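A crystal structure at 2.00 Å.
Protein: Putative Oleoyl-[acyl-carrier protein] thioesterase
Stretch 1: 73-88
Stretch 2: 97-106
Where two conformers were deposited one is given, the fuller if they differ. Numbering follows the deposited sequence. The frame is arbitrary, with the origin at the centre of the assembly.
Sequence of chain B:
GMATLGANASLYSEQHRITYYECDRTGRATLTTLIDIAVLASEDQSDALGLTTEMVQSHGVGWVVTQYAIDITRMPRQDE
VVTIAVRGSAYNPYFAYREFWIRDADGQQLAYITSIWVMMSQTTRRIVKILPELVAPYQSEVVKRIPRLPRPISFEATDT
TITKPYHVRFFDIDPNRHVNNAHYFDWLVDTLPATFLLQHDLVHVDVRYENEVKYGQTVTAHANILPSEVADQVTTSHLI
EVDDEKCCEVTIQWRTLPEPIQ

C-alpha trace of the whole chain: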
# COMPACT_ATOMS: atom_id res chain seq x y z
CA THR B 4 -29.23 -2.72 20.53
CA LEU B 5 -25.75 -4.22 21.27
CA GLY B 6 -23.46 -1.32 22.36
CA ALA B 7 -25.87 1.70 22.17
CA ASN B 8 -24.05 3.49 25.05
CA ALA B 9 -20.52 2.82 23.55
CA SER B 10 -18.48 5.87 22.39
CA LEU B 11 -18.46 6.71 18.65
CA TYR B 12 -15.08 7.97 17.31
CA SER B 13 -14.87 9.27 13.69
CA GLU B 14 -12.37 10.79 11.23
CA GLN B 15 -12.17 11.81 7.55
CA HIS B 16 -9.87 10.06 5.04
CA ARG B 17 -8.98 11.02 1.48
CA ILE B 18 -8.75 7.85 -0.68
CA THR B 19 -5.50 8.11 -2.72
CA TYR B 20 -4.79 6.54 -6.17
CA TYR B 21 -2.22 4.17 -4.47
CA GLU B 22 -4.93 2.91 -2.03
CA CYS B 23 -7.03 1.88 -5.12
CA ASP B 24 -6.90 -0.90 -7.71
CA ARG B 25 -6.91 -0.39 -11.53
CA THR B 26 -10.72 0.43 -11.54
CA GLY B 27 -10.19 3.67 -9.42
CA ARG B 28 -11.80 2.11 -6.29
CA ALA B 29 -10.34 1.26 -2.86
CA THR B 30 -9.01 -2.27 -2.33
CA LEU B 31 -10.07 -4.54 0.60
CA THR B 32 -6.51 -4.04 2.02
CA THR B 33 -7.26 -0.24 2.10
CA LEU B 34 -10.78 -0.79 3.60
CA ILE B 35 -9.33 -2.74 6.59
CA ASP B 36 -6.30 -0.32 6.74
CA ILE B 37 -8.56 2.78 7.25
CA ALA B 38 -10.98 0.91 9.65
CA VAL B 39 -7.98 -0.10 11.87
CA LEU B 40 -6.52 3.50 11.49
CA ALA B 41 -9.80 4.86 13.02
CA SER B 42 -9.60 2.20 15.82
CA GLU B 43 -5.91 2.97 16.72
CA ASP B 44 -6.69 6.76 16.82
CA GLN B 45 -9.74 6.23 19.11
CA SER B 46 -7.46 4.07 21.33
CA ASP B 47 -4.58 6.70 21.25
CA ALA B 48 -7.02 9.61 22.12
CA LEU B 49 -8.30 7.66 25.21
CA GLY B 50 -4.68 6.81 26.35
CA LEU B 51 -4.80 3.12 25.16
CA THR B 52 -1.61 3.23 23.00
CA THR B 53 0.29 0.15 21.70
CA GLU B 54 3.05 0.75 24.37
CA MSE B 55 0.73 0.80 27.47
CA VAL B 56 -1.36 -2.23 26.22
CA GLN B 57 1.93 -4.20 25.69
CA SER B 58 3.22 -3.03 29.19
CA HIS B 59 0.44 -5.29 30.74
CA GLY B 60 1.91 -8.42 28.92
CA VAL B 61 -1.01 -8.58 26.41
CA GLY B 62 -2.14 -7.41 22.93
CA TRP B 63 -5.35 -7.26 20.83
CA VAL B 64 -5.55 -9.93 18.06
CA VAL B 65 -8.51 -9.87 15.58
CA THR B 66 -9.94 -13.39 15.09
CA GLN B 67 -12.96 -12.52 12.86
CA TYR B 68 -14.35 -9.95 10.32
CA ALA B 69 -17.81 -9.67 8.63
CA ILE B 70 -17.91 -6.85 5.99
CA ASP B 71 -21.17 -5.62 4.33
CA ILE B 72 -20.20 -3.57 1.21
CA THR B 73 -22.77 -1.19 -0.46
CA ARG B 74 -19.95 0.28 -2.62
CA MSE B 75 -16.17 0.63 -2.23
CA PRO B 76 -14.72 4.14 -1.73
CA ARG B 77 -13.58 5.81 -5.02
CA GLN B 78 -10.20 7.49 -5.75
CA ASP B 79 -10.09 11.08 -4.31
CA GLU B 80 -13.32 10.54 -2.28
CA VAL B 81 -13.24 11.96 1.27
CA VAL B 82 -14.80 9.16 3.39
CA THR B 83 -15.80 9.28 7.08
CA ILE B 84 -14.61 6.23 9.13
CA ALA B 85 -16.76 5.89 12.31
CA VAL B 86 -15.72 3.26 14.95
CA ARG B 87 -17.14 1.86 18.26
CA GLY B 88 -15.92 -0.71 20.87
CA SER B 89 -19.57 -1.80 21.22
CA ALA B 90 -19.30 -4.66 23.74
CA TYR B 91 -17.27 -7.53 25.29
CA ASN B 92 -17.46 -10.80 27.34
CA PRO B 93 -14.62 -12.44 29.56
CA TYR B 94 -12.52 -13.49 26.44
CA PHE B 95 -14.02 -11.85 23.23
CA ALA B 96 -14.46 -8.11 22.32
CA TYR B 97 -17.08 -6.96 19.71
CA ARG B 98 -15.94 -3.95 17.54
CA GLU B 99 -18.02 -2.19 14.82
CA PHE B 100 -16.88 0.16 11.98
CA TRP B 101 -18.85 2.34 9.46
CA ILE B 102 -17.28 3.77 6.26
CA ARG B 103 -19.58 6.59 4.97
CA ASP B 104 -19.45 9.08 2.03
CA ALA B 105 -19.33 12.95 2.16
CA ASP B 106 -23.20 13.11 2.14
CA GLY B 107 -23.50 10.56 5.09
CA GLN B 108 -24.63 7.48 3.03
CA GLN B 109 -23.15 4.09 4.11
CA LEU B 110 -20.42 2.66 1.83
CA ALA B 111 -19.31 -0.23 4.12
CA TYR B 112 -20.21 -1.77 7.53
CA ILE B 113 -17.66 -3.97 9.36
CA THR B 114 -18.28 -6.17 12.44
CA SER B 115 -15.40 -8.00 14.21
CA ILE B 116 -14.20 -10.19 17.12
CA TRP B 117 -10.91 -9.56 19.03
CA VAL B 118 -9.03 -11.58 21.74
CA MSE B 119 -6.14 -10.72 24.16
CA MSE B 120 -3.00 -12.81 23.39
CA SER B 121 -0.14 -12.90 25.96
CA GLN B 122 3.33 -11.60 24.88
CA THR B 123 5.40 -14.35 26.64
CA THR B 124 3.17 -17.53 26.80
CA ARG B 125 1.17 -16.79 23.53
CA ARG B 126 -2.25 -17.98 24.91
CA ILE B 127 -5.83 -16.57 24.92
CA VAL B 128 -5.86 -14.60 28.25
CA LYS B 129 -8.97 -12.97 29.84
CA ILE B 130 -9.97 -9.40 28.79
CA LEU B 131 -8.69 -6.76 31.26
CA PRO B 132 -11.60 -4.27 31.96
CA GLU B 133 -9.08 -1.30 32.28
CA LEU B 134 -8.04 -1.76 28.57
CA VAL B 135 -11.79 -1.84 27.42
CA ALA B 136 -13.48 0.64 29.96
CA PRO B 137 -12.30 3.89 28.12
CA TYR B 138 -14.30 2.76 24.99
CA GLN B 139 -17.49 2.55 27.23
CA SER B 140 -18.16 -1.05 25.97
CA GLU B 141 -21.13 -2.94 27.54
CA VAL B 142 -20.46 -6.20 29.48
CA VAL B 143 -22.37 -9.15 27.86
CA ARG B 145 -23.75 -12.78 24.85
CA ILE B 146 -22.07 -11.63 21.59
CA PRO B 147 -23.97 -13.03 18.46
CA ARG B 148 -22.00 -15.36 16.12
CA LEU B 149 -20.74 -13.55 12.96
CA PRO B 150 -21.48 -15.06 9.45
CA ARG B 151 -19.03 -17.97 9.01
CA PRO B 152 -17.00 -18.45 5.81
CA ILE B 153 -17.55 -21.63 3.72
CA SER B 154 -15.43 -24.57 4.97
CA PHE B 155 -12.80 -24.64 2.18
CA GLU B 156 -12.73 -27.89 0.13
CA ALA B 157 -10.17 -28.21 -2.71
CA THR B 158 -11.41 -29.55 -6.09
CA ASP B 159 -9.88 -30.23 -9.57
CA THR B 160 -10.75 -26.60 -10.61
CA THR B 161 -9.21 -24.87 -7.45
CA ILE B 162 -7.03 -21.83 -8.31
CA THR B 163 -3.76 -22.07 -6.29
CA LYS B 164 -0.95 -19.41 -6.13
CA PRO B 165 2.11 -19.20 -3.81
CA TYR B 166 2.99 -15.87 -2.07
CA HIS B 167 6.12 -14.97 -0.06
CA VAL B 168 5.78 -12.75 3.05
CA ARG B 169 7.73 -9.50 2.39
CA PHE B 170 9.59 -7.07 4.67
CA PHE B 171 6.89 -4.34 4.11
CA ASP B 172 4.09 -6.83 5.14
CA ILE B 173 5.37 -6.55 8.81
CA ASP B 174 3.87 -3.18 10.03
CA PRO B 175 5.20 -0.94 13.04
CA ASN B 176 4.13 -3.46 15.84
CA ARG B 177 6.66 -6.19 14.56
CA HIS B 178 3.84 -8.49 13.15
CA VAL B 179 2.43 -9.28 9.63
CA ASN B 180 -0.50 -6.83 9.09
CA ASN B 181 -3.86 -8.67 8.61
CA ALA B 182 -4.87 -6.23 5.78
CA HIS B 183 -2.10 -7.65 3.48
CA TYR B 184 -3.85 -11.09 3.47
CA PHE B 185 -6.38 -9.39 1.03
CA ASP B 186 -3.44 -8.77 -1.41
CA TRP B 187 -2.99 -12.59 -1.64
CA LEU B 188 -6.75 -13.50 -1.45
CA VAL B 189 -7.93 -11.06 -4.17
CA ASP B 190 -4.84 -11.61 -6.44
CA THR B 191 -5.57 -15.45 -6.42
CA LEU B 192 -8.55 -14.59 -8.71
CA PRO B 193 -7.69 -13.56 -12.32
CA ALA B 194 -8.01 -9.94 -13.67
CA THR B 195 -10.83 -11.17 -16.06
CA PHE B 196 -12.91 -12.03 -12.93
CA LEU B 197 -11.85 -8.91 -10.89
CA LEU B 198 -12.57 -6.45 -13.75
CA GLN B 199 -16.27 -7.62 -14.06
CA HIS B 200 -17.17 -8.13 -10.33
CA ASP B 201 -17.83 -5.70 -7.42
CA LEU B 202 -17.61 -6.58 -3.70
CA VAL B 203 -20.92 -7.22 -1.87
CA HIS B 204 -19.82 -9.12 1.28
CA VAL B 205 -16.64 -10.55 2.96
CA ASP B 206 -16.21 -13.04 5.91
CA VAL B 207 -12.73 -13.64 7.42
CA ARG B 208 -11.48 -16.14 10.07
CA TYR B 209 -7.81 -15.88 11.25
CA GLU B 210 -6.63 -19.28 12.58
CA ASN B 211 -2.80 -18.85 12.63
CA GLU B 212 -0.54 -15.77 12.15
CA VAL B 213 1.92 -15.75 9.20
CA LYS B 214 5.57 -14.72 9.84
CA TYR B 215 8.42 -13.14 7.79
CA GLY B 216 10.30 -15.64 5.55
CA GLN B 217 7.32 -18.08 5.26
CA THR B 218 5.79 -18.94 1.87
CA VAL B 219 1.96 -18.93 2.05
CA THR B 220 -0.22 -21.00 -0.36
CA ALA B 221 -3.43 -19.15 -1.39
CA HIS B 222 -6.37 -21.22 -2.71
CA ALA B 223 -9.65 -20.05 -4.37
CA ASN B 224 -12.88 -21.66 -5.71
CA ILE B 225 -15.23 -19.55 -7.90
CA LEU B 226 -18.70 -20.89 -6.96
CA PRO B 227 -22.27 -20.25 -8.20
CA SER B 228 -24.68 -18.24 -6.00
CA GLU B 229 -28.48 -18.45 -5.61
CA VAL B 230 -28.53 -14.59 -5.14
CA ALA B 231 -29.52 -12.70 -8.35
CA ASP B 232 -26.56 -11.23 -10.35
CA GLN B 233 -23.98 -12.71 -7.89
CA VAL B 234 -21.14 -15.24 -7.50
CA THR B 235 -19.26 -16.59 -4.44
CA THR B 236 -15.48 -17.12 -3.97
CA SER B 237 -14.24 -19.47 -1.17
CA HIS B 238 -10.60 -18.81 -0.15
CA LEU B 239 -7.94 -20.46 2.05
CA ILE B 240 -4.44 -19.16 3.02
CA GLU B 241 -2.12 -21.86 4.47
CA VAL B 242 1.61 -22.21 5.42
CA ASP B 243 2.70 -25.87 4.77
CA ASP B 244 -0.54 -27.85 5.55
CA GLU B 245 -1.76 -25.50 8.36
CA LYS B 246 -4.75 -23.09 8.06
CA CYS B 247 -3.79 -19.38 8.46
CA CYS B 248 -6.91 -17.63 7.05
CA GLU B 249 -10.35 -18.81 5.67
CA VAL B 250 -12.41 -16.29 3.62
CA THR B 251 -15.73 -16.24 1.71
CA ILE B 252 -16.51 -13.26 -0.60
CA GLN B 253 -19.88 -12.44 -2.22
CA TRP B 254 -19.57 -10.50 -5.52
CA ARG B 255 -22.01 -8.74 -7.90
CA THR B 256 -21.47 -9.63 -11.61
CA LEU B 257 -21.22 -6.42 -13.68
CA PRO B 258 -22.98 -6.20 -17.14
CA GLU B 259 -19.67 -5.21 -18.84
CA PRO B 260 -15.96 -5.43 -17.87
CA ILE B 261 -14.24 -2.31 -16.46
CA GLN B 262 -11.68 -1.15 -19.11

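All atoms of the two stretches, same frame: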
# COMPACT_ATOMS: atom_id res chain seq x y z
N THR B 73 -21.76 -1.84 0.41
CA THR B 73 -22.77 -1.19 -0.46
C THR B 73 -21.99 -0.80 -1.73
O THR B 73 -22.41 -1.12 -2.85
CB THR B 73 -23.45 0.01 0.22
OG1 THR B 73 -24.15 -0.45 1.39
CG2 THR B 73 -24.45 0.70 -0.71
N ARG B 74 -20.91 -0.06 -1.53
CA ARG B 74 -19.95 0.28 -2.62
C ARG B 74 -18.60 0.64 -2.00
O ARG B 74 -18.57 1.21 -0.91
CB ARG B 74 -20.42 1.39 -3.57
CG ARG B 74 -20.43 2.83 -3.06
CD ARG B 74 -20.71 3.76 -4.20
NE ARG B 74 -20.65 5.15 -3.76
CZ ARG B 74 -19.54 5.90 -3.65
NH1 ARG B 74 -18.31 5.43 -3.90
NH2 ARG B 74 -19.68 7.17 -3.24
N MSE B 75 -17.52 0.32 -2.70
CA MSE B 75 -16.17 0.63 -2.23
C MSE B 75 -15.88 2.12 -2.44
O MSE B 75 -16.42 2.70 -3.40
CB MSE B 75 -15.09 -0.21 -2.92
CG MSE B 75 -15.22 -1.70 -2.63
SE MSE B 75 -14.90 -2.09 -0.74
CE MSE B 75 -12.97 -2.09 -0.71
N PRO B 76 -15.11 2.75 -1.52
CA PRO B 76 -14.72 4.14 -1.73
C PRO B 76 -13.94 4.34 -3.06
O PRO B 76 -13.17 3.46 -3.46
CB PRO B 76 -13.84 4.44 -0.52
CG PRO B 76 -14.32 3.56 0.51
CD PRO B 76 -14.61 2.29 -0.20
N ARG B 77 -14.21 5.45 -3.74
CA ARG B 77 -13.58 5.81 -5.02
C ARG B 77 -12.33 6.64 -4.78
O ARG B 77 -12.19 7.26 -3.71
CB ARG B 77 -14.56 6.65 -5.86
CG ARG B 77 -15.84 5.91 -6.30
CD ARG B 77 -17.01 6.88 -6.56
NE ARG B 77 -16.69 8.00 -7.46
CZ ARG B 77 -17.49 9.04 -7.73
NH1 ARG B 77 -18.71 9.18 -7.18
NH2 ARG B 77 -17.05 9.99 -8.58
N GLN B 78 -11.43 6.67 -5.78
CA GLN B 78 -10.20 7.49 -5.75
C GLN B 78 -10.60 8.97 -5.57
O GLN B 78 -11.55 9.43 -6.22
CB GLN B 78 -9.38 7.36 -7.04
CG GLN B 78 -8.07 8.16 -7.10
CD GLN B 78 -7.42 8.13 -8.47
OE1 GLN B 78 -7.53 7.17 -9.20
NE2 GLN B 78 -6.72 9.20 -8.82
N ASP B 79 -9.89 9.66 -4.68
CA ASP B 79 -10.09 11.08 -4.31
C ASP B 79 -11.39 11.41 -3.54
O ASP B 79 -11.69 12.59 -3.31
CB ASP B 79 -9.90 12.02 -5.54
CG ASP B 79 -8.54 11.83 -6.21
OD1 ASP B 79 -7.61 11.35 -5.55
OD2 ASP B 79 -8.41 12.14 -7.40
N GLU B 80 -12.10 10.37 -3.06
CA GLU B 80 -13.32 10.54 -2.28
C GLU B 80 -12.87 10.75 -0.83
O GLU B 80 -11.93 10.07 -0.37
CB GLU B 80 -14.23 9.32 -2.39
CG GLU B 80 -15.61 9.53 -1.78
CD GLU B 80 -16.49 8.30 -1.77
OE1 GLU B 80 -16.11 7.24 -2.30
OE2 GLU B 80 -17.59 8.41 -1.20
N VAL B 81 -13.52 11.67 -0.14
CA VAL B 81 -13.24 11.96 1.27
C VAL B 81 -14.31 11.16 2.00
O VAL B 81 -15.49 11.53 1.93
CB VAL B 81 -13.26 13.46 1.59
CG1 VAL B 81 -13.01 13.70 3.08
CG2 VAL B 81 -12.19 14.18 0.78
N VAL B 82 -13.91 10.04 2.61
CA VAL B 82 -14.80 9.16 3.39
C VAL B 82 -14.65 9.41 4.88
O VAL B 82 -13.58 9.82 5.33
CB VAL B 82 -14.57 7.64 3.13
CG1 VAL B 82 -14.87 7.30 1.67
CG2 VAL B 82 -13.14 7.16 3.55
N THR B 83 -15.73 9.15 5.63
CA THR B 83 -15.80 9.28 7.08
C THR B 83 -15.76 7.85 7.64
O THR B 83 -16.61 7.03 7.24
CB THR B 83 -17.06 10.05 7.50
OG1 THR B 83 -16.99 11.37 6.96
CG2 THR B 83 -17.21 10.13 9.01
N ILE B 84 -14.77 7.55 8.49
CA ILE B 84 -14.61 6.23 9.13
C ILE B 84 -15.03 6.39 10.60
O ILE B 84 -14.29 7.00 11.38
CB ILE B 84 -13.17 5.60 9.07
CG1 ILE B 84 -12.58 5.57 7.65
CG2 ILE B 84 -13.17 4.18 9.68
CD1 ILE B 84 -12.02 6.87 7.15
N ALA B 85 -16.22 5.88 10.94
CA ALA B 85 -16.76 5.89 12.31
C ALA B 85 -16.45 4.52 12.93
O ALA B 85 -16.55 3.50 12.22
CB ALA B 85 -18.25 6.15 12.31
N VAL B 86 -16.07 4.49 14.21
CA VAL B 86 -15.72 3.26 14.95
C VAL B 86 -16.30 3.25 16.38
O VAL B 86 -16.49 4.32 16.97
CB VAL B 86 -14.17 3.06 14.95
CG1 VAL B 86 -13.45 4.17 15.74
CG2 VAL B 86 -13.79 1.68 15.48
N ARG B 87 -16.58 2.05 16.91
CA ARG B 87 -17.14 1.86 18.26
C ARG B 87 -16.78 0.49 18.86
O ARG B 87 -16.99 -0.54 18.21
CB ARG B 87 -18.67 2.03 18.19
CG ARG B 87 -19.44 1.89 19.52
CD ARG B 87 -20.90 2.33 19.41
NE ARG B 87 -21.74 1.45 18.58
CZ ARG B 87 -23.03 1.65 18.25
NH1 ARG B 87 -23.71 2.74 18.65
NH2 ARG B 87 -23.65 0.75 17.48
N GLY B 88 -16.25 0.50 20.09
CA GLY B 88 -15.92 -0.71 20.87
C GLY B 88 -17.26 -0.92 21.55
O GLY B 88 -17.48 -0.46 22.67
N TYR B 97 -16.29 -7.25 20.93
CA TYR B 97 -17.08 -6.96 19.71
C TYR B 97 -16.86 -5.49 19.28
O TYR B 97 -17.26 -4.59 20.02
CB TYR B 97 -18.56 -7.27 19.96
CG TYR B 97 -19.50 -7.01 18.80
CD1 TYR B 97 -19.40 -7.77 17.61
CD2 TYR B 97 -20.53 -6.03 18.88
CE1 TYR B 97 -20.28 -7.54 16.50
CE2 TYR B 97 -21.42 -5.80 17.79
CZ TYR B 97 -21.29 -6.56 16.60
OH TYR B 97 -22.15 -6.33 15.55
N ARG B 98 -16.25 -5.29 18.10
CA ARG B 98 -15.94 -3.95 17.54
C ARG B 98 -16.59 -3.74 16.17
O ARG B 98 -16.43 -4.57 15.26
CB ARG B 98 -14.43 -3.78 17.48
CG ARG B 98 -13.91 -2.44 16.92
CD ARG B 98 -12.42 -2.23 17.21
NE ARG B 98 -12.25 -1.84 18.61
CZ ARG B 98 -12.17 -0.59 19.09
NH1 ARG B 98 -12.20 0.51 18.31
NH2 ARG B 98 -12.03 -0.42 20.41
N GLU B 99 -17.31 -2.61 16.04
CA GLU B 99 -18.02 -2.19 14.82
C GLU B 99 -17.34 -0.99 14.15
O GLU B 99 -16.76 -0.13 14.84
CB GLU B 99 -19.46 -1.84 15.14
CG GLU B 99 -20.32 -3.04 15.50
CD GLU B 99 -21.70 -2.62 15.87
OE1 GLU B 99 -21.95 -2.28 17.04
OE2 GLU B 99 -22.59 -2.70 15.00
N PHE B 100 -17.44 -0.93 12.81
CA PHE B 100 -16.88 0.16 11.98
C PHE B 100 -17.89 0.53 10.87
O PHE B 100 -18.53 -0.37 10.32
CB PHE B 100 -15.58 -0.20 11.24
CG PHE B 100 -14.53 -0.89 12.07
CD1 PHE B 100 -14.66 -2.26 12.38
CD2 PHE B 100 -13.33 -0.23 12.42
CE1 PHE B 100 -13.67 -2.94 13.13
CE2 PHE B 100 -12.32 -0.92 13.16
CZ PHE B 100 -12.49 -2.28 13.51
N TRP B 101 -17.98 1.82 10.54
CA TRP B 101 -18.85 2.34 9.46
C TRP B 101 -18.04 3.26 8.57
O TRP B 101 -17.45 4.22 9.08
CB TRP B 101 -20.03 3.14 10.00
CG TRP B 101 -20.95 2.38 10.83
CD1 TRP B 101 -22.13 1.82 10.45
CD2 TRP B 101 -20.79 2.09 12.22
NE1 TRP B 101 -22.73 1.20 11.52
CE2 TRP B 101 -21.93 1.34 12.62
CE3 TRP B 101 -19.79 2.39 13.18
CZ2 TRP B 101 -22.10 0.87 13.95
CZ3 TRP B 101 -19.96 1.92 14.52
CH2 TRP B 101 -21.11 1.17 14.88
N ILE B 102 -17.97 2.94 7.27
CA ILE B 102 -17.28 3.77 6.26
C ILE B 102 -18.46 4.43 5.54
O ILE B 102 -19.30 3.70 4.98
CB ILE B 102 -16.40 2.95 5.29
CG1 ILE B 102 -15.41 2.03 6.03
CG2 ILE B 102 -15.65 3.88 4.35
CD1 ILE B 102 -14.46 2.70 6.94
N ARG B 103 -18.51 5.77 5.59
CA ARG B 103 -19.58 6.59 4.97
C ARG B 103 -19.01 7.62 4.00
O ARG B 103 -17.85 8.03 4.13
CB ARG B 103 -20.38 7.32 6.06
CG ARG B 103 -21.07 6.42 7.09
CD ARG B 103 -21.91 7.26 8.06
NE ARG B 103 -22.70 6.45 9.00
CZ ARG B 103 -22.38 6.10 10.26
NH1 ARG B 103 -21.24 6.47 10.87
NH2 ARG B 103 -23.25 5.35 10.96
N ASP B 104 -19.85 8.06 3.04
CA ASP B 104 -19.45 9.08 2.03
C ASP B 104 -19.60 10.50 2.60
O ASP B 104 -20.07 10.66 3.74
CB ASP B 104 -20.17 8.88 0.65
CG ASP B 104 -21.69 9.17 0.65
OD1 ASP B 104 -22.29 9.71 1.62
OD2 ASP B 104 -22.29 8.85 -0.40
N ALA B 105 -19.22 11.51 1.80
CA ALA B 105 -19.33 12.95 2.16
C ALA B 105 -20.75 13.42 2.53
O ALA B 105 -20.91 14.29 3.40
CB ALA B 105 -18.74 13.84 1.04
N ASP B 106 -21.77 12.83 1.88
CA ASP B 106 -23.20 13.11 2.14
C ASP B 106 -23.82 12.27 3.30
O ASP B 106 -25.02 12.44 3.58
CB ASP B 106 -24.02 12.91 0.84
CG ASP B 106 -23.56 13.81 -0.31
OD1 ASP B 106 -23.14 14.97 -0.08
OD2 ASP B 106 -23.65 13.36 -1.47
O HOH W 1 -18.07 11.35 -0.90
O HOH W 2 -19.99 12.11 6.02

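Two antiparallel strands, 81-88 and 97-103, carry this contact, and the backbone sets its register. Three pairs of residues exchange hydrogen bonds in both directions. Thr-83 N to Arg-103 O and Arg-103 N to Thr-83 O are each 2.8 Å, as are Ala-85 N to Trp-101 O and Trp-101 N to Ala-85 O. The third ring is slightly longer, with Arg-87 N to Glu-99 O and Glu-99 N to Arg-87 O both at 3.0 Å. Between these rings lie the non-hydrogen-bonded pairs Ile-84 with Ile-102 and Val-86 with Phe-100, where the alpha carbons come closer and CA-H groups face the carbonyls: Phe-100 CA lies 3.4 Å from Ala-85 O, and Ile-84 CA 3.5 Å from Trp-101 O.

The alternation of a strand sorts the side chains by face. Ile-84, Ile-102, Val-86 and Phe-100 share one face, all buried and apolar. Ile-84 CG2 meets Ile-102 CD1 at 3.4 Å, and Val-86 CG2 meets Phe-100 CD2 at 3.6 Å. Ile-102 also reaches past its register partner: its CG2 is 4.1 Å from both Val-82 CB and Pro-76 CG, so one branched residue ties the preceding loop to the strand. Farther along, Gly-88 CA sits 3.9 Å from Arg-98 NH2, over one face of the guanidinium; an ideal CB at Gly-88 would lie only 3.1 Å from that same nitrogen, a tight fit.

The other face mixes small, aromatic and charged groups. Ala-85 CB approaches Trp-101 CE3 at 4.2 Å and Arg-103 NH1 at 3.3 Å, the latter at the guanidinium edge; the small methyl lies beside two large neighbors. Arg-87 extends so that NH2 lies 3.7 Å from Trp-101 CH2 and makes a salt bridge with Glu-99 OE1 at 3.5 Å. The hydrogen bond within that bridge is weak, though nearly straight at 164°.

Charge also organizes the approach to the strand. In the type II turn from Arg-77 to Glu-80, Glu-80 OE1 accepts from Arg-77 N at 3.0 Å, while Glu-80 OE2 forms a salt bridge with Arg-74 NH2 at 3.2 Å. Arg-74 NH2 and Asp-104 OD2 are 4.2 Å apart, opposite charges beyond salt-bridge range.

Beyond the Thr-83/Arg-103 ring, two waters link the chains. One molecule donates to Glu-80 OE2 at 3.0 Å and accepts from Ala-105 N at 2.9 Å; another donates to Asp-104 O at 2.7 Å and hydrogen-bonds Thr-83 OG1 at 3.2 Å.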